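Local coordinates for protein formimidoylglutamase (Bacillus subtilis, PDB 3M1R) that hydrolyses N-formimidoyl-L-glutamate to L-glutamate and formamide in histidine degradation, as a manganese-dependent member of the arginase family, at residues Q66-S71 with A304-L309; S75-E80 with A312-K317. One frame throughout, in Å; residues are numbered along the deposited sequence.

Contact 1: Q66-S71 with A304-L309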
ATOM      1  N   GLN D  66      18.963  -3.861   9.979  1.00 33.48           N
ATOM      2  CA  GLN D  66      17.881  -3.854  10.928  1.00 30.73           C
ATOM      3  C   GLN D  66      17.348  -5.271  11.109  1.00 35.40           C
ATOM      4  O   GLN D  66      17.094  -5.694  12.239  1.00 37.81           O
ATOM      5  CB  GLN D  66      16.786  -2.897  10.469  1.00 37.61           C
ATOM      6  CG  GLN D  66      16.092  -2.155  11.592  1.00 57.56           C
ATOM      7  CD  GLN D  66      14.881  -1.366  11.101  1.00 73.87           C
ATOM      8  OE1 GLN D  66      14.691  -1.179   9.897  1.00 78.63           O
ATOM      9  NE2 GLN D  66      14.057  -0.902  12.034  1.00 78.20           N
ATOM     10  N   ALA D  67      17.185  -6.007  10.007  1.00 31.20           N
ATOM     11  CA  ALA D  67      16.701  -7.388  10.074  1.00 30.91           C
ATOM     12  C   ALA D  67      17.716  -8.249  10.821  1.00 31.63           C
ATOM     13  O   ALA D  67      17.350  -9.105  11.634  1.00 31.00           O
ATOM     14  CB  ALA D  67      16.459  -7.961   8.691  1.00 25.53           C
ATOM     15  N   LEU D  68      18.992  -8.012  10.544  1.00 31.54           N
ATOM     16  CA  LEU D  68      20.051  -8.787  11.179  1.00 34.05           C
ATOM     17  C   LEU D  68      20.065  -8.513  12.689  1.00 29.17           C
ATOM     18  O   LEU D  68      19.986  -9.432  13.479  1.00 31.89           O
ATOM     19  CB  LEU D  68      21.415  -8.483  10.551  1.00 31.86           C
ATOM     20  CG  LEU D  68      22.587  -9.292  11.125  1.00 31.39           C
ATOM     21  CD1 LEU D  68      22.399 -10.756  10.783  1.00 27.34           C
ATOM     22  CD2 LEU D  68      23.918  -8.799  10.570  1.00 29.72           C
ATOM     23  N   LYS D  69      20.094  -7.242  13.077  1.00 33.42           N
ATOM     24  CA  LYS D  69      20.189  -6.890  14.496  1.00 36.29           C
ATOM     25  C   LYS D  69      19.024  -7.452  15.294  1.00 38.62           C
ATOM     26  O   LYS D  69      19.140  -7.675  16.503  1.00 35.24           O
ATOM     27  CB  LYS D  69      20.263  -5.376  14.702  1.00 36.38           C
ATOM     28  CG  LYS D  69      21.611  -4.750  14.368  1.00 43.00           C
ATOM     29  CD  LYS D  69      21.510  -3.227  14.371  1.00 36.73           C
ATOM     30  CE  LYS D  69      22.870  -2.587  14.206  1.00 42.24           C
ATOM     31  NZ  LYS D  69      22.713  -1.109  14.185  1.00 49.84           N
ATOM     32  N   HIS D  70      17.898  -7.681  14.633  1.00 37.22           N
ATOM     33  CA  HIS D  70      16.741  -8.163  15.356  1.00 35.27           C
ATOM     34  C   HIS D  70      16.631  -9.677  15.401  1.00 35.36           C
ATOM     35  O   HIS D  70      15.749 -10.205  16.060  1.00 37.65           O
ATOM     36  CB  HIS D  70      15.447  -7.482  14.895  1.00 45.69           C
ATOM     37  CG  HIS D  70      15.290  -6.085  15.420  1.00 63.92           C
ATOM     38  ND1 HIS D  70      15.715  -4.973  14.721  1.00 72.07           N
ATOM     39  CD2 HIS D  70      14.778  -5.623  16.586  1.00 70.15           C
ATOM     40  CE1 HIS D  70      15.456  -3.887  15.427  1.00 74.96           C
ATOM     41  NE2 HIS D  70      14.890  -4.253  16.563  1.00 76.66           N
ATOM     42  N   SER D  71      17.553 -10.369  14.742  1.00 32.87           N
ATOM     43  CA  SER D  71      17.584 -11.831  14.779  1.00 28.94           C
ATOM     44  C   SER D  71      18.365 -12.313  15.993  1.00 34.39           C
ATOM     45  O   SER D  71      19.304 -11.647  16.445  1.00 37.07           O
ATOM     46  CB  SER D  71      18.266 -12.396  13.528  1.00 41.20           C
ATOM     47  OG  SER D  71      17.639 -11.936  12.333  1.00 52.07           O
ATOM     48  N   ALA D 304      15.429 -12.279   4.490  1.00 25.44           N
ATOM     49  CA  ALA D 304      16.075 -13.356   3.738  1.00 28.24           C
ATOM     50  C   ALA D 304      17.572 -13.093   3.604  1.00 24.92           C
ATOM     51  O   ALA D 304      18.395 -13.993   3.787  1.00 26.95           O
ATOM     52  CB  ALA D 304      15.455 -13.489   2.369  1.00 27.41           C
ATOM     53  N   ALA D 305      17.916 -11.849   3.295  1.00 28.85           N
ATOM     54  CA  ALA D 305      19.315 -11.437   3.185  1.00 31.19           C
ATOM     55  C   ALA D 305      20.044 -11.561   4.537  1.00 34.82           C
ATOM     56  O   ALA D 305      21.169 -12.065   4.611  1.00 32.26           O
ATOM     57  CB  ALA D 305      19.407 -10.004   2.644  1.00 24.72           C
ATOM     58  N   ALA D 306      19.399 -11.106   5.607  1.00 34.37           N
ATOM     59  CA  ALA D 306      19.990 -11.216   6.939  1.00 30.75           C
ATOM     60  C   ALA D 306      20.262 -12.683   7.280  1.00 29.12           C
ATOM     61  O   ALA D 306      21.282 -13.004   7.865  1.00 29.33           O
ATOM     62  CB  ALA D 306      19.089 -10.562   7.988  1.00 19.81           C
ATOM     63  N   HIS D 307      19.361 -13.578   6.884  1.00 27.93           N
ATOM     64  CA  HIS D 307      19.574 -14.997   7.138  1.00 30.28           C
ATOM     65  C   HIS D 307      20.726 -15.576   6.322  1.00 28.94           C
ATOM     66  O   HIS D 307      21.409 -16.489   6.773  1.00 32.01           O
ATOM     67  CB  HIS D 307      18.286 -15.798   6.957  1.00 28.60           C
ATOM     68  CG  HIS D 307      17.428 -15.820   8.183  1.00 26.17           C
ATOM     69  ND1 HIS D 307      16.780 -14.699   8.666  1.00 33.98           N
ATOM     70  CD2 HIS D 307      17.110 -16.826   9.032  1.00 24.97           C
ATOM     71  CE1 HIS D 307      16.109 -15.013   9.758  1.00 25.20           C
ATOM     72  NE2 HIS D 307      16.290 -16.298   9.997  1.00 33.85           N
ATOM     73  N   VAL D 308      20.948 -15.043   5.123  1.00 32.61           N
ATOM     74  CA  VAL D 308      22.144 -15.405   4.373  1.00 33.51           C
ATOM     75  C   VAL D 308      23.397 -15.047   5.186  1.00 33.70           C
ATOM     76  O   VAL D 308      24.384 -15.773   5.174  1.00 36.96           O
ATOM     77  CB  VAL D 308      22.207 -14.695   3.006  1.00 31.84           C
ATOM     78  CG1 VAL D 308      23.528 -14.961   2.341  1.00 29.72           C
ATOM     79  CG2 VAL D 308      21.036 -15.115   2.108  1.00 29.30           C
ATOM     80  N   LEU D 309      23.357 -13.906   5.866  1.00 34.74           N
ATOM     81  CA  LEU D 309      24.463 -13.462   6.704  1.00 39.27           C
ATOM     82  C   LEU D 309      24.660 -14.419   7.888  1.00 39.27           C
ATOM     83  O   LEU D 309      25.772 -14.881   8.149  1.00 41.35           O
ATOM     84  CB  LEU D 309      24.210 -12.040   7.209  1.00 38.42           C
ATOM     85  CG  LEU D 309      24.970 -10.919   6.490  1.00 44.71           C
ATOM     86  CD1 LEU D 309      25.577 -11.406   5.182  1.00 32.57           C
ATOM     87  CD2 LEU D 309      24.098  -9.675   6.282  1.00 41.29           C
TER
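The imidazole of H307 meets S71 with its CE1, 4.3 Å from S71 OG, which comes to the ring obliquely; L271 of helix 267-278 and P262 of the second subunit also pack on this side chain. This is helix-on-helix packing in the alpha/beta arginase fold: helix 300-318 lies on the parallel sheet, with A305, V308 and L309 touching strand 283-289, and turns A306 to the end of helix 60-69. The small A306 lets the two backbones come close, with the CA atoms of L68 and A306 4.9 Å apart. A306 CB sits 3.6 Å from L68 N and touches A67 CB at 3.8 Å. L68 has CG anti to its backbone N (chi1 -178°), and chi2 (66°) sets CD1 4.2 Å from L309 CB. M25 and L310 also touch the L68 side chain. Two side chains stitch the end of the first helix back onto itself. H70 ND1 donates to Q66 O, which lies almost in the imidazole plane, with the N-H...O angle at 159°. S71 OG gives its proton to A67 O over 2.9 Å, reaching that oxygen from off the carbonyl plane.

Contact 2: S75-E80 with A312-K317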
ATOM      1  N   SER D  75      22.463 -20.305  17.250  1.00 40.89           N
ATOM      2  CA  SER D  75      22.215 -21.454  16.383  1.00 40.01           C
ATOM      3  C   SER D  75      21.981 -22.708  17.220  1.00 45.42           C
ATOM      4  O   SER D  75      22.800 -23.065  18.066  1.00 50.39           O
ATOM      5  CB  SER D  75      23.405 -21.692  15.463  1.00 43.94           C
ATOM      6  OG  SER D  75      23.260 -22.907  14.755  1.00 44.76           O
ATOM      7  N   ALA D  76      20.864 -23.378  16.979  1.00 44.54           N
ATOM      8  CA  ALA D  76      20.538 -24.583  17.721  1.00 48.01           C
ATOM      9  C   ALA D  76      21.366 -25.735  17.179  1.00 52.09           C
ATOM     10  O   ALA D  76      21.580 -26.729  17.867  1.00 48.71           O
ATOM     11  CB  ALA D  76      19.049 -24.896  17.613  1.00 38.57           C
ATOM     12  N   GLU D  77      21.837 -25.590  15.944  1.00 50.84           N
ATOM     13  CA  GLU D  77      22.646 -26.630  15.313  1.00 55.81           C
ATOM     14  C   GLU D  77      24.129 -26.509  15.701  1.00 60.86           C
ATOM     15  O   GLU D  77      24.922 -27.409  15.448  1.00 63.57           O
ATOM     16  CB  GLU D  77      22.473 -26.586  13.792  1.00 55.85           C
ATOM     17  CG  GLU D  77      23.113 -27.746  13.033  1.00 68.21           C
ATOM     18  CD  GLU D  77      22.915 -27.633  11.522  1.00 75.84           C
ATOM     19  OE1 GLU D  77      23.880 -27.895  10.770  1.00 78.15           O
ATOM     20  OE2 GLU D  77      21.799 -27.270  11.087  1.00 72.40           O
ATOM     21  N   LEU D  78      24.488 -25.392  16.323  1.00 55.35           N
ATOM     22  CA  LEU D  78      25.847 -25.159  16.780  1.00 52.81           C
ATOM     23  C   LEU D  78      25.878 -25.260  18.293  1.00 57.05           C
ATOM     24  O   LEU D  78      26.926 -25.469  18.890  1.00 54.35           O
ATOM     25  CB  LEU D  78      26.301 -23.756  16.377  1.00 55.04           C
ATOM     26  CG  LEU D  78      27.288 -23.536  15.226  1.00 47.62           C
ATOM     27  CD1 LEU D  78      26.927 -24.342  13.996  1.00 45.36           C
ATOM     28  CD2 LEU D  78      27.348 -22.053  14.916  1.00 40.94           C
ATOM     29  N   GLY D  79      24.717 -25.097  18.916  1.00 54.55           N
ATOM     30  CA  GLY D  79      24.653 -25.021  20.359  1.00 50.17           C
ATOM     31  C   GLY D  79      25.417 -23.816  20.874  1.00 53.26           C
ATOM     32  O   GLY D  79      25.905 -23.811  22.005  1.00 55.62           O
ATOM     33  N   GLU D  80      25.522 -22.785  20.037  1.00 49.78           N
ATOM     34  CA  GLU D  80      26.195 -21.560  20.435  1.00 54.17           C
ATOM     35  C   GLU D  80      25.916 -20.406  19.478  1.00 49.51           C
ATOM     36  O   GLU D  80      25.396 -20.598  18.374  1.00 50.43           O
ATOM     37  CB  GLU D  80      27.701 -21.799  20.522  1.00 64.65           C
ATOM     38  CG  GLU D  80      28.266 -22.482  19.294  1.00 73.85           C
ATOM     39  CD  GLU D  80      29.761 -22.683  19.381  1.00 85.33           C
ATOM     40  OE1 GLU D  80      30.401 -22.042  20.243  1.00 87.55           O
ATOM     41  OE2 GLU D  80      30.296 -23.481  18.580  1.00 91.09           O
ATOM     42  N   ALA D 312      26.077 -17.759   6.614  1.00 38.68           N
ATOM     43  CA  ALA D 312      27.477 -17.634   6.269  1.00 37.03           C
ATOM     44  C   ALA D 312      28.327 -17.602   7.534  1.00 35.54           C
ATOM     45  O   ALA D 312      29.354 -18.269   7.615  1.00 40.26           O
ATOM     46  CB  ALA D 312      27.723 -16.382   5.413  1.00 32.61           C
ATOM     47  N   LEU D 313      27.908 -16.812   8.514  1.00 40.13           N
ATOM     48  CA  LEU D 313      28.626 -16.728   9.788  1.00 39.72           C
ATOM     49  C   LEU D 313      28.690 -18.112  10.414  1.00 40.27           C
ATOM     50  O   LEU D 313      29.723 -18.533  10.923  1.00 39.29           O
ATOM     51  CB  LEU D 313      27.899 -15.798  10.745  1.00 40.07           C
ATOM     52  CG  LEU D 313      28.388 -14.400  11.144  1.00 44.48           C
ATOM     53  CD1 LEU D 313      29.690 -13.944  10.509  1.00 42.81           C
ATOM     54  CD2 LEU D 313      27.269 -13.407  10.908  1.00 37.21           C
ATOM     55  N   LYS D 314      27.566 -18.811  10.361  1.00 40.38           N
ATOM     56  CA  LYS D 314      27.464 -20.165  10.877  1.00 46.47           C
ATOM     57  C   LYS D 314      28.521 -21.049  10.218  1.00 46.99           C
ATOM     58  O   LYS D 314      29.233 -21.790  10.896  1.00 43.78           O
ATOM     59  CB  LYS D 314      26.066 -20.710  10.591  1.00 46.18           C
ATOM     60  CG  LYS D 314      25.781 -22.084  11.176  1.00 47.45           C
ATOM     61  CD  LYS D 314      24.350 -22.488  10.855  1.00 47.06           C
ATOM     62  CE  LYS D 314      24.123 -23.968  11.069  1.00 51.21           C
ATOM     63  NZ  LYS D 314      22.755 -24.371  10.665  1.00 55.77           N
ATOM     64  N   GLY D 315      28.612 -20.964   8.892  1.00 43.94           N
ATOM     65  CA  GLY D 315      29.561 -21.760   8.134  1.00 36.18           C
ATOM     66  C   GLY D 315      30.977 -21.420   8.530  1.00 36.57           C
ATOM     67  O   GLY D 315      31.805 -22.308   8.698  1.00 42.75           O
HETATM   68  N   MSE D 316      31.262 -20.135   8.701  1.00 34.28           N
HETATM   69  CA  MSE D 316      32.597 -19.734   9.126  1.00 45.21           C
HETATM   70  C   MSE D 316      32.936 -20.265  10.527  1.00 46.33           C
HETATM   71  O   MSE D 316      34.036 -20.772  10.748  1.00 52.76           O
HETATM   72  CB  MSE D 316      32.773 -18.217   9.045  1.00 42.12           C
HETATM   73  CG  MSE D 316      32.612 -17.670   7.620  1.00 47.38           C
HETATM   74 SE   MSE D 316      32.453 -15.737   7.578  0.76 61.46          SE
HETATM   75  CE  MSE D 316      34.330 -15.319   7.916  1.00121.66           C
ATOM     76  N   LYS D 317      31.988 -20.165  11.457  1.00 38.69           N
ATOM     77  CA  LYS D 317      32.194 -20.664  12.812  1.00 45.85           C
ATOM     78  C   LYS D 317      32.453 -22.173  12.803  1.00 43.39           C
ATOM     79  O   LYS D 317      33.159 -22.698  13.652  1.00 46.81           O
ATOM     80  CB  LYS D 317      31.007 -20.317  13.725  1.00 49.72           C
ATOM     81  CG  LYS D 317      31.156 -20.816  15.162  1.00 54.62           C
ATOM     82  CD  LYS D 317      31.010 -19.711  16.209  1.00 60.53           C
ATOM     83  CE  LYS D 317      31.382 -20.235  17.608  1.00 67.80           C
ATOM     84  NZ  LYS D 317      31.052 -19.304  18.736  1.00 67.43           N
TER
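S75 and K314 have the nearest CA atoms across the contact, 7.7 Å apart, where a hairpin between the short antiparallel strands 74-75 and 80-81 faces the last turns of helix 300-318. S75 N bonds to E80 O at 3.2 Å, while G79 and E80 both face S75, a G1 beta bulge whose glycine takes positive phi (63°). S75 OG accepts weak bonds from the backbone N of E77 and of L78 inside the turn. From the helix, K314 reaches out extended, CG anti to its backbone N (chi1 -175°), and its CE passes 3.9 Å from S75 OG. The E77 side chain crosses it at about a right angle, bringing OE2 to 3.1 Å from K314 NZ in a salt bridge that is weak as a hydrogen bond. In this hexameric arginase-family enzyme the hairpin also belongs to a subunit interface: E193 of the second subunit pairs with K314 NZ, bonds to S75 OG and takes the backbone N of A76. Two carboxylates thus meet one ammonium group, and probably offset its repulsion from K275 NZ close by. L78 lies between the two lysine stems, CD1 3.8 Å from K314 CG and CD2 4.0 Å from K317 CG. K317 bends at chi2 (125°), and farther out its NZ bonds to H81 O as well as forming a salt bridge with E80 that is weak as a hydrogen bond, in which E80 OE1 stands 3.2 Å from K317 NZ while the E80 carboxylate carbon CD rests 3.4 Å from K317 CE.

From the N terminus, the chain passes through helix 60-69 into contact 1 at 66-71, then into the hairpin of contact 2 at 75-80. It next supplies much of the parallel sheet, from strand 87-93 to strand 283-289, and the metal ligands, before helix 300-318 returns to meet both early segments in the same order. Contact 1 closes a loop of 232 intervening residues and contact 2 one of 231; the two loops cross rather than nest. The centres of the two contacts lie about 14 Å apart, and helix 300-318 joins helix 60-69 at one level and the hairpin 74-81 at another, both away from the metal site.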